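Peptidoglycan-recognition protein SD (Drosophila melanogaster, PDB 2RKQ) binds peptidoglycan of Gram-positive bacteria and activates the Toll pathway in the innate immune response. Local coordinates at residues E108-K113 / Y155-Q160; G140-Q143 / S149-E152. All blocks are in the same frame, centred on the assembly; numbering follows the deposited sequence. Where two conformers were deposited one is given.

The two contacts share one helix but differ sharply in chemistry. Contact 1 leans Leu157, on helix 152-158, against Ala110 and Pro111 of the loop ahead of helix 113-128; it is small, apolar and near the surface. Contact 2, some 10 Å away between centres, is mostly buried and polar: it closes the chain between the end of strand 136-140 and the start of helix 152-158, with a histidine-serine hydrogen bond at its inner end and an ion pair at its outer one. Tyr155 connects the two, its ring running past Arg142 to bring OH against Gln143, while Ile158 packs against Gly140.

Contact 1: E108-K113 / Y155-Q160; sequences ERAPNK and YALIQQ
Leu157 meets Ala110 and Pro111 through one methyl group, and the contact between 108-113 and 155-160 is wholly apolar. Its CD1 abuts Ala110 CB at 3.6 Å, methyl against methyl. The same CD1 stands 4.4 Å from Pro111 CD, a looser approach to the proline ring beside the alanine. Both partners of the closer pair are aimed at each other from the start: the CB of Ala110 points toward the helix, and that of Leu157 toward the loop. In Leu157 the first torsion (chi1 -67°) sets CG opposite the carbonyl carbon and beside the backbone N. With chi2 at 176°, CD1 then continues the line from CA through CB and CG, and this is what carries it across to the loop; the other branch, CD2, stays 5.3 Å from Ala110 CB.

Polar groups play no part in joining the two segments. The carbonyl of Leu157 is turned along its own chain, where Leu157 O accepts a bond from Gln160 N at 2.9 Å. The CA atoms of Ala110 and Leu157 remain 7.9 Å apart, so the backbones do not touch. Only 70 Å² is buried between the segments, and more than half of it belongs to Leu157, as expected of a single side chain bridging the gap.

The contact thus joins the loop following strand 97-102 to helix 152-158 of the amidase-type fold. Leu116 of helix 113-128 touches both Pro111 and Leu157, making a small apolar cluster with Ala110, and Phe106 adds to it beside Pro111. Helix 113-128 starts directly from the loop that Leu157 touches, so the leucine lies against both that helix and the chain leading into it.

Contact 2: G140-Q143 / S149-E152; sequences GHRQ and SPGE
His141 and Ser149 meet at the inner end of this contact, in the amidase fold of peptidoglycan-recognition proteins, where zinc-dependent relatives carry a metal site; these two residues probably occupy positions of metal ligands there, serine standing in for the usual cysteine. Ser149 OG lies in the plane of the imidazole, at its edge, 2.8 Å from His141 ND1 in a hydrogen bond. With CG anti to the backbone N (chi1 -163°), the ring is carried toward the serine, and NE2 is held by Phe89 O. His33 N also bonds to Ser149 OG, fixing the hydroxyl from a second direction.

Packing stays close around the cis peptide before Pro150. Ser149 O takes a weak bond from Arg142 N at 2.8 Å, bent to 117°, and Pro150 CD rests 4.2 Å from Gly140 CA, where a side chain would be tight.

The outer side is looser. A kink at the CG-CD bond of Arg142 brings its guanidinium to the Glu152 carboxylate, the planes of the two groups turned 64° apart. Every bond of this salt bridge is weak, and Glu152 was modelled in two conformers, so the pairing may be partial. NH2 has a firmer partner in Lys148 O, while Lys148 NZ also engages Glu152. With alanine at Arg142, Lys148 O would probably be left without the guanidinium donor, and Glu152 with one cationic partner fewer. In the conformer described, Glu152 OE1 is shared by both terminal nitrogens, 3.0 Å from Arg142 NH2 and 3.1 Å from Arg142 NH1.

Contact 1: E108-K113 / Y155-Q160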
loop_
_atom_site.group_PDB
_atom_site.type_symbol
_atom_site.label_atom_id
_atom_site.label_comp_id
_atom_site.label_asym_id
_atom_site.label_seq_id
_atom_site.Cartn_x
_atom_site.Cartn_y
_atom_site.Cartn_z
ATOM N N GLU A 108 1.330 17.570 1.505
ATOM C CA GLU A 108 1.113 18.897 0.928
ATOM C C GLU A 108 0.927 18.951 -0.556
ATOM O O GLU A 108 0.420 19.944 -1.073
ATOM C CB GLU A 108 2.214 19.832 1.373
ATOM C CG GLU A 108 1.977 20.182 2.816
ATOM C CD GLU A 108 3.132 20.846 3.433
ATOM O OE1 GLU A 108 3.793 21.620 2.715
ATOM O OE2 GLU A 108 3.376 20.596 4.637
ATOM N N ARG A 109 1.338 17.893 -1.243
ATOM C CA ARG A 109 1.057 17.774 -2.652
ATOM C C ARG A 109 0.583 16.358 -2.927
ATOM O O ARG A 109 0.935 15.427 -2.185
ATOM C CB ARG A 109 2.300 18.111 -3.479
ATOM C CG ARG A 109 3.397 17.078 -3.440
ATOM C CD ARG A 109 4.614 17.518 -4.271
ATOM N NE ARG A 109 4.350 17.554 -5.711
ATOM C CZ ARG A 109 5.129 18.163 -6.602
ATOM N NH1 ARG A 109 6.233 18.799 -6.208
ATOM N NH2 ARG A 109 4.805 18.142 -7.890
ATOM N N ALA A 110 -0.225 16.214 -3.970
ATOM C CA ALA A 110 -0.737 14.911 -4.407
ATOM C C ALA A 110 0.349 14.094 -5.089
ATOM O O ALA A 110 1.306 14.655 -5.637
ATOM C CB ALA A 110 -1.905 15.103 -5.365
ATOM N N PRO A 111 0.200 12.752 -5.078
ATOM C CA PRO A 111 1.040 11.919 -5.926
ATOM C C PRO A 111 0.865 12.305 -7.400
ATOM O O PRO A 111 -0.138 12.953 -7.767
ATOM C CB PRO A 111 0.474 10.510 -5.704
ATOM C CG PRO A 111 -0.187 10.572 -4.340
ATOM C CD PRO A 111 -0.766 11.954 -4.292
ATOM N N ASN A 112 1.825 11.882 -8.215
ATOM C CA ASN A 112 1.783 12.068 -9.666
ATOM C C ASN A 112 0.556 11.382 -10.257
ATOM O O ASN A 112 0.098 10.363 -9.737
ATOM C CB ASN A 112 3.048 11.469 -10.302
ATOM C CG ASN A 112 4.322 12.166 -9.857
ATOM O OD1 ASN A 112 4.299 13.310 -9.388
ATOM N ND2 ASN A 112 5.444 11.494 -10.024
ATOM N N LYS A 113 0.046 11.913 -11.364
ATOM C CA LYS A 113 -1.101 11.304 -12.032
ATOM C C LYS A 113 -0.864 9.830 -12.332
ATOM O O LYS A 113 -1.772 9.015 -12.146
ATOM C CB LYS A 113 -1.465 12.047 -13.329
ATOM C CG LYS A 113 -2.496 11.310 -14.187
ATOM C CD LYS A 113 -2.762 12.020 -15.490
ATOM C CE LYS A 113 -3.884 11.359 -16.249
ATOM N NZ LYS A 113 -3.501 10.056 -16.857
ATOM N N TYR A 155 -5.101 11.981 1.019
ATOM C CA TYR A 155 -6.351 11.619 1.689
ATOM C C TYR A 155 -7.551 12.312 1.056
ATOM O O TYR A 155 -8.567 11.672 0.804
ATOM C CB TYR A 155 -6.288 11.931 3.178
ATOM C CG TYR A 155 -7.494 11.445 3.940
ATOM C CD1 TYR A 155 -8.370 12.355 4.531
ATOM C CD2 TYR A 155 -7.782 10.080 4.036
ATOM C CE1 TYR A 155 -9.483 11.916 5.236
ATOM C CE2 TYR A 155 -8.892 9.633 4.743
ATOM C CZ TYR A 155 -9.734 10.563 5.331
ATOM O OH TYR A 155 -10.838 10.124 6.030
ATOM N N ALA A 156 -7.401 13.590 0.726
ATOM C CA ALA A 156 -8.504 14.342 0.101
ATOM C C ALA A 156 -8.932 13.726 -1.225
ATOM O O ALA A 156 -10.122 13.731 -1.584
ATOM C CB ALA A 156 -8.099 15.765 -0.113
ATOM N N LEU A 157 -7.955 13.200 -1.957
ATOM C CA LEU A 157 -8.229 12.562 -3.233
ATOM C C LEU A 157 -8.955 11.231 -3.038
ATOM O O LEU A 157 -9.985 10.978 -3.686
ATOM C CB LEU A 157 -6.934 12.362 -4.033
ATOM C CG LEU A 157 -6.229 13.620 -4.538
ATOM C CD1 LEU A 157 -4.919 13.207 -5.218
ATOM C CD2 LEU A 157 -7.137 14.405 -5.503
ATOM N N ILE A 158 -8.432 10.388 -2.144
ATOM C CA ILE A 158 -9.026 9.058 -1.988
ATOM C C ILE A 158 -10.450 9.149 -1.437
ATOM O O ILE A 158 -11.284 8.306 -1.741
ATOM C CB ILE A 158 -8.142 8.064 -1.173
ATOM C CG1 ILE A 158 -8.050 8.449 0.292
ATOM C CG2 ILE A 158 -6.765 7.957 -1.785
ATOM C CD1 ILE A 158 -8.783 7.527 1.210
ATOM N N GLN A 159 -10.743 10.188 -0.654
ATOM C CA GLN A 159 -12.122 10.350 -0.171
ATOM C C GLN A 159 -13.103 10.502 -1.318
ATOM O O GLN A 159 -14.312 10.332 -1.134
ATOM C CB GLN A 159 -12.246 11.579 0.719
ATOM C CG GLN A 159 -11.590 11.450 2.072
ATOM C CD GLN A 159 -11.862 12.654 2.923
ATOM O OE1 GLN A 159 -12.586 12.575 3.924
ATOM N NE2 GLN A 159 -11.318 13.783 2.524
ATOM N N GLN A 160 -12.600 10.889 -2.485
ATOM C CA GLN A 160 -13.464 11.065 -3.645
ATOM C C GLN A 160 -13.626 9.807 -4.488
ATOM O O GLN A 160 -14.454 9.780 -5.412
ATOM C CB GLN A 160 -12.953 12.176 -4.574
ATOM C CG GLN A 160 -12.675 13.488 -3.878
ATOM C CD GLN A 160 -11.947 14.513 -4.760
ATOM O OE1 GLN A 160 -12.036 15.719 -4.515
ATOM N NE2 GLN A 160 -11.220 14.043 -5.773
#

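Contact 2: G140-Q143 / S149-E152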
loop_
_atom_site.group_PDB
_atom_site.type_symbol
_atom_site.label_atom_id
_atom_site.label_comp_id
_atom_site.label_asym_id
_atom_site.label_seq_id
_atom_site.Cartn_x
_atom_site.Cartn_y
_atom_site.Cartn_z
ATOM N N GLY A 140 -8.547 5.627 4.249
ATOM C CA GLY A 140 -7.188 6.126 4.416
ATOM C C GLY A 140 -6.552 5.497 5.633
ATOM O O GLY A 140 -7.243 5.112 6.581
ATOM N N HIS A 141 -5.227 5.435 5.625
ATOM C CA HIS A 141 -4.452 4.900 6.737
ATOM C C HIS A 141 -4.868 5.579 8.057
ATOM O O HIS A 141 -5.029 4.918 9.079
ATOM C CB HIS A 141 -2.986 5.142 6.393
ATOM C CG HIS A 141 -2.010 4.341 7.194
ATOM N ND1 HIS A 141 -0.651 4.539 7.080
ATOM C CD2 HIS A 141 -2.178 3.358 8.110
ATOM C CE1 HIS A 141 -0.023 3.710 7.894
ATOM N NE2 HIS A 141 -0.926 2.989 8.537
ATOM N N ARG A 142 -5.089 6.892 8.007
ATOM C CA ARG A 142 -5.478 7.645 9.198
ATOM C C ARG A 142 -6.818 7.209 9.796
ATOM O O ARG A 142 -7.127 7.545 10.947
ATOM C CB ARG A 142 -5.553 9.137 8.881
ATOM C CG ARG A 142 -6.511 9.505 7.758
ATOM C CD ARG A 142 -6.634 11.010 7.610
ATOM N NE ARG A 142 -5.363 11.608 7.229
ATOM C CZ ARG A 142 -5.197 12.908 7.037
ATOM N NH1 ARG A 142 -6.235 13.730 7.176
ATOM N NH2 ARG A 142 -4.004 13.378 6.699
ATOM N N GLN A 143 -7.636 6.507 9.017
ATOM C CA GLN A 143 -8.920 6.038 9.538
ATOM C C GLN A 143 -8.773 4.739 10.333
ATOM O O GLN A 143 -9.703 4.347 11.044
ATOM C CB GLN A 143 -9.934 5.856 8.416
ATOM C CG GLN A 143 -10.178 7.130 7.634
ATOM C CD GLN A 143 -11.140 6.915 6.506
ATOM O OE1 GLN A 143 -10.743 6.837 5.326
ATOM N NE2 GLN A 143 -12.425 6.828 6.847
ATOM N N SER A 149 -0.818 9.738 7.741
ATOM C CA SER A 149 -0.819 8.984 6.489
ATOM C C SER A 149 -2.264 8.802 6.013
ATOM O O SER A 149 -3.139 8.532 6.835
ATOM C CB SER A 149 -0.158 7.643 6.746
ATOM O OG SER A 149 -0.187 6.837 5.588
ATOM N N PRO A 150 -2.537 8.931 4.698
ATOM C CA PRO A 150 -1.631 9.047 3.555
ATOM C C PRO A 150 -1.250 10.480 3.193
ATOM O O PRO A 150 -0.780 10.731 2.078
ATOM C CB PRO A 150 -2.444 8.398 2.427
ATOM C CG PRO A 150 -3.878 8.844 2.741
ATOM C CD PRO A 150 -3.955 8.869 4.265
ATOM N N GLY A 151 -1.407 11.382 4.159
ATOM C CA GLY A 151 -1.106 12.792 3.941
ATOM C C GLY A 151 -2.359 13.512 3.507
ATOM O O GLY A 151 -3.210 12.970 2.791
ATOM N N GLU A 152 -2.486 14.766 3.919
ATOM C CA GLU A 152 -3.722 15.492 3.642
ATOM C C GLU A 152 -4.114 15.500 2.169
ATOM O O GLU A 152 -5.288 15.301 1.835
ATOM C CB GLU A 152 -3.633 16.941 4.134
ATOM C CG GLU A 152 -3.488 17.114 5.633
ATOM C CD GLU A 152 -4.692 16.634 6.432
ATOM O OE1 GLU A 152 -4.480 16.200 7.584
ATOM O OE2 GLU A 152 -5.846 16.700 5.937
#